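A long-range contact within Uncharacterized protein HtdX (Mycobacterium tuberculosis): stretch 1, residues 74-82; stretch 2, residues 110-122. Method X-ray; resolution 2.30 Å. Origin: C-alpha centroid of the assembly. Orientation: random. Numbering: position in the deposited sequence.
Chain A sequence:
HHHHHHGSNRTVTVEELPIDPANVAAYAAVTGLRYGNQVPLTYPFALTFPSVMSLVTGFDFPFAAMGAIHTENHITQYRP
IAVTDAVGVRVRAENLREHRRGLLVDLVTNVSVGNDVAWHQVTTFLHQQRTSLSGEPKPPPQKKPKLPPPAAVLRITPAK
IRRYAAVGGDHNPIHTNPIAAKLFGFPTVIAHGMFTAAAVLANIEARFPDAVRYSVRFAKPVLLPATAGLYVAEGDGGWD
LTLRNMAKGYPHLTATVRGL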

# COMPACT_ATOMS: atom_id res chain seq x y z
N HIS A 74 4.21 -2.83 -6.26
CA HIS A 74 3.98 -3.87 -7.26
C HIS A 74 3.94 -5.20 -6.54
O HIS A 74 4.93 -5.61 -5.88
N ILE A 75 2.78 -5.84 -6.62
CA ILE A 75 2.58 -7.13 -5.93
C ILE A 75 2.42 -8.15 -7.02
O ILE A 75 1.64 -7.94 -7.95
N THR A 76 3.18 -9.22 -6.95
CA THR A 76 2.94 -10.36 -7.84
C THR A 76 2.55 -11.57 -6.99
O THR A 76 3.39 -12.10 -6.28
N GLN A 77 1.28 -12.00 -7.07
CA GLN A 77 0.84 -13.17 -6.34
C GLN A 77 0.88 -14.40 -7.23
O GLN A 77 0.10 -14.47 -8.15
N TYR A 78 1.75 -15.38 -6.92
CA TYR A 78 1.87 -16.63 -7.71
C TYR A 78 0.81 -17.61 -7.28
O TYR A 78 0.30 -18.37 -8.08
N ARG A 79 0.50 -17.63 -5.99
CA ARG A 79 -0.64 -18.34 -5.51
C ARG A 79 -1.13 -17.75 -4.22
O ARG A 79 -0.35 -17.25 -3.45
N PRO A 80 -2.43 -17.84 -3.97
CA PRO A 80 -3.06 -17.35 -2.76
C PRO A 80 -2.48 -17.93 -1.50
O PRO A 80 -2.09 -19.07 -1.47
N ILE A 81 -2.44 -17.12 -0.47
CA ILE A 81 -1.95 -17.55 0.82
C ILE A 81 -3.15 -17.80 1.73
O ILE A 81 -4.05 -16.96 1.85
N ALA A 82 -3.17 -18.98 2.33
CA ALA A 82 -4.25 -19.34 3.20
C ALA A 82 -4.07 -18.64 4.55
O ALA A 82 -2.97 -18.37 5.00
N ASN A 110 9.79 -11.12 -0.32
CA ASN A 110 9.45 -12.47 -0.77
C ASN A 110 8.80 -13.23 0.39
O ASN A 110 9.43 -13.46 1.45
N VAL A 111 7.54 -13.61 0.16
CA VAL A 111 6.74 -14.36 1.12
C VAL A 111 6.53 -15.79 0.62
O VAL A 111 5.92 -16.03 -0.43
N SER A 112 7.06 -16.75 1.37
CA SER A 112 7.04 -18.16 0.96
C SER A 112 6.13 -19.00 1.83
O SER A 112 5.94 -18.73 3.02
N VAL A 113 5.57 -20.01 1.18
CA VAL A 113 4.89 -21.14 1.79
C VAL A 113 5.57 -22.41 1.27
O VAL A 113 5.68 -22.64 0.04
N GLY A 114 6.08 -23.20 2.21
CA GLY A 114 7.05 -24.25 1.90
C GLY A 114 8.31 -23.58 1.41
O GLY A 114 8.73 -22.56 1.94
N ASN A 115 8.92 -24.14 0.39
CA ASN A 115 10.06 -23.46 -0.20
C ASN A 115 9.73 -22.69 -1.46
O ASN A 115 10.62 -22.13 -2.09
N ASP A 116 8.45 -22.64 -1.81
CA ASP A 116 8.04 -21.85 -2.95
C ASP A 116 7.61 -20.42 -2.58
O ASP A 116 7.11 -20.17 -1.47
N VAL A 117 7.80 -19.49 -3.52
CA VAL A 117 7.37 -18.10 -3.36
C VAL A 117 5.91 -17.94 -3.82
O VAL A 117 5.60 -18.08 -5.00
N ALA A 118 5.04 -17.60 -2.89
CA ALA A 118 3.65 -17.40 -3.19
C ALA A 118 3.37 -15.97 -3.57
O ALA A 118 2.48 -15.72 -4.36
N TRP A 119 4.14 -15.03 -3.03
CA TRP A 119 3.77 -13.61 -3.08
C TRP A 119 5.03 -12.75 -2.98
O TRP A 119 5.86 -12.94 -2.09
N HIS A 120 5.15 -11.82 -3.92
CA HIS A 120 6.33 -11.00 -4.09
C HIS A 120 5.92 -9.53 -4.15
O HIS A 120 4.96 -9.18 -4.84
N GLN A 121 6.68 -8.66 -3.51
CA GLN A 121 6.38 -7.23 -3.55
C GLN A 121 7.60 -6.29 -3.69
O GLN A 121 8.62 -6.50 -3.07
N VAL A 122 7.43 -5.25 -4.51
CA VAL A 122 8.31 -4.10 -4.60
C VAL A 122 7.50 -2.85 -4.16
O VAL A 122 6.47 -2.47 -4.75

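Strands 74-77 and 116-122 run antiparallel, and backbone hydrogen bonds set the register on which the side chains pack. His74 N donates to Val122 O (2.7 Å) and Val122 N returns to His74 O (2.9 Å); Thr76 N to His120 O (2.8 Å) and His120 N to Thr76 O (3.0 Å) repeat the pattern. Beyond the strand end, Ala118 O accepts from both Tyr78 N (2.7 Å) and Arg79 N (3.2 Å). No side-chain hydrogen bond joins the two stretches; within the second, His120 (chi1 t) donates from ND1 to Asn110 OD1 (3.2 Å), while His74 ND1, Gln77 NE2 and Trp119 NE1 find partners elsewhere in the structure.

One sheet face carries Ile75, Gln77, Trp119 and Gln121. Trp119 (t) lies beside Ile75 (m, chi2 t), whose CG1 comes 3.6 Å from Trp119 CZ2 and whose CG2 lies 3.5 Å from Trp119 NE1. Extended Gln77 (t, t) brings OE1 to the edge of the indole, 3.7 Å from Trp119 CD1. Ile81 (m, chi2 t) points toward the second stretch and extends this apolar cluster: its CD1 meets Val111 CG1 at 3.7 Å and Trp119 CB at 3.8 Å, and its CG1 sits 4.0 Å from Ala118 CB.

The other face carries His74 (m), Thr76 (m), His120 and Val122 (t), where the hydrogen-bonded pairs sit side by side: CB to CB is 4.5 Å for His74 and Val122, 4.4 Å for Thr76 and His120. Tyr78 (m) continues the packing past the strand end, with CD2 4.3 Å from Val117 CG1 and CE2 4.1 Å from His120 CB. The CA-to-CB bond of Arg79 (p) points sideways; its CG lies 3.9 Å from Ala118 CB, and its end comes nearer the hairpin, with Arg79 NH2 4.1 Å from Val113 CG2 and Val113 CG1 over one guanidinium face.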

# COMPACT_ATOMS: atom_id res chain seq x y z
CB HIS A 74 5.07 -3.90 -8.34
CG HIS A 74 5.19 -2.61 -9.07
ND1 HIS A 74 4.39 -2.28 -10.14
CD2 HIS A 74 5.98 -1.54 -8.83
CE1 HIS A 74 4.71 -1.07 -10.56
NE2 HIS A 74 5.66 -0.59 -9.77
CB ILE A 75 1.32 -7.09 -5.05
CG1 ILE A 75 1.63 -6.37 -3.74
CG2 ILE A 75 0.78 -8.50 -4.77
CD1 ILE A 75 0.36 -5.86 -3.03
CB THR A 76 4.17 -10.67 -8.71
OG1 THR A 76 4.53 -9.49 -9.46
CG2 THR A 76 3.88 -11.78 -9.67
CB GLN A 77 -0.60 -12.96 -5.81
CG GLN A 77 -1.13 -14.13 -4.99
CD GLN A 77 -2.45 -13.78 -4.32
OE1 GLN A 77 -2.51 -13.16 -3.25
NE2 GLN A 77 -3.51 -14.15 -4.96
CB TYR A 78 3.28 -17.25 -7.58
CG TYR A 78 4.35 -16.30 -8.11
CD1 TYR A 78 4.57 -16.16 -9.47
CD2 TYR A 78 5.09 -15.52 -7.24
CE1 TYR A 78 5.53 -15.27 -9.98
CE2 TYR A 78 6.04 -14.61 -7.71
CZ TYR A 78 6.26 -14.48 -9.09
OH TYR A 78 7.18 -13.57 -9.55
CB ARG A 79 -0.34 -19.84 -5.33
CG ARG A 79 0.84 -20.18 -4.42
CD ARG A 79 0.56 -21.41 -3.53
NE ARG A 79 0.10 -20.96 -2.20
CZ ARG A 79 -0.23 -21.74 -1.16
NH1 ARG A 79 -0.17 -23.06 -1.24
NH2 ARG A 79 -0.63 -21.17 -0.03
CB PRO A 80 -4.52 -17.82 -2.88
CG PRO A 80 -4.74 -18.06 -4.33
CD PRO A 80 -3.41 -18.46 -4.89
CB ILE A 81 -1.04 -16.46 1.42
CG1 ILE A 81 0.23 -16.31 0.58
CG2 ILE A 81 -0.67 -16.80 2.86
CD1 ILE A 81 1.00 -15.06 0.91
CB ALA A 82 -4.36 -20.87 3.36
CB ASN A 110 10.72 -13.23 -1.24
CG ASN A 110 11.16 -12.83 -2.65
OD1 ASN A 110 10.67 -13.37 -3.62
ND2 ASN A 110 12.07 -11.84 -2.76
CB VAL A 111 5.39 -13.66 1.34
CG1 VAL A 111 4.43 -14.51 2.18
CG2 VAL A 111 5.60 -12.30 1.98
CB SER A 112 8.43 -18.75 1.06
OG SER A 112 9.23 -18.14 0.07
CB VAL A 113 3.40 -21.17 1.42
CG1 VAL A 113 2.74 -22.44 1.99
CG2 VAL A 113 2.72 -19.91 1.96
CB ASN A 115 11.23 -24.41 -0.43
CG ASN A 115 12.39 -24.11 0.49
OD1 ASN A 115 13.12 -23.11 0.32
ND2 ASN A 115 12.54 -24.94 1.50
CB ASP A 116 6.90 -22.55 -3.64
CG ASP A 116 7.28 -23.94 -4.12
OD1 ASP A 116 8.48 -24.22 -4.44
OD2 ASP A 116 6.35 -24.74 -4.19
CB VAL A 117 8.28 -17.08 -4.10
CG1 VAL A 117 7.78 -15.66 -3.92
CG2 VAL A 117 9.71 -17.15 -3.57
CB ALA A 118 2.80 -17.80 -2.03
CB TRP A 119 2.77 -13.34 -1.94
CG TRP A 119 2.03 -11.97 -1.84
CD1 TRP A 119 0.72 -11.70 -2.21
CD2 TRP A 119 2.54 -10.76 -1.28
NE1 TRP A 119 0.38 -10.39 -1.90
CE2 TRP A 119 1.47 -9.79 -1.33
CE3 TRP A 119 3.76 -10.40 -0.73
CZ2 TRP A 119 1.63 -8.50 -0.87
CZ3 TRP A 119 3.92 -9.13 -0.27
CH2 TRP A 119 2.85 -8.16 -0.34
CB HIS A 120 7.02 -11.40 -5.41
CG HIS A 120 8.25 -10.60 -5.73
ND1 HIS A 120 9.51 -10.96 -5.29
CD2 HIS A 120 8.40 -9.48 -6.44
CE1 HIS A 120 10.38 -10.06 -5.71
NE2 HIS A 120 9.73 -9.15 -6.40
CB GLN A 121 5.61 -6.88 -2.31
CG GLN A 121 5.37 -5.41 -2.11
CD GLN A 121 4.57 -5.18 -0.85
OE1 GLN A 121 3.39 -4.91 -0.93
NE2 GLN A 121 5.18 -5.37 0.33
CB VAL A 122 8.90 -3.88 -6.00
CG1 VAL A 122 10.02 -2.85 -5.95
CG2 VAL A 122 9.44 -5.21 -6.62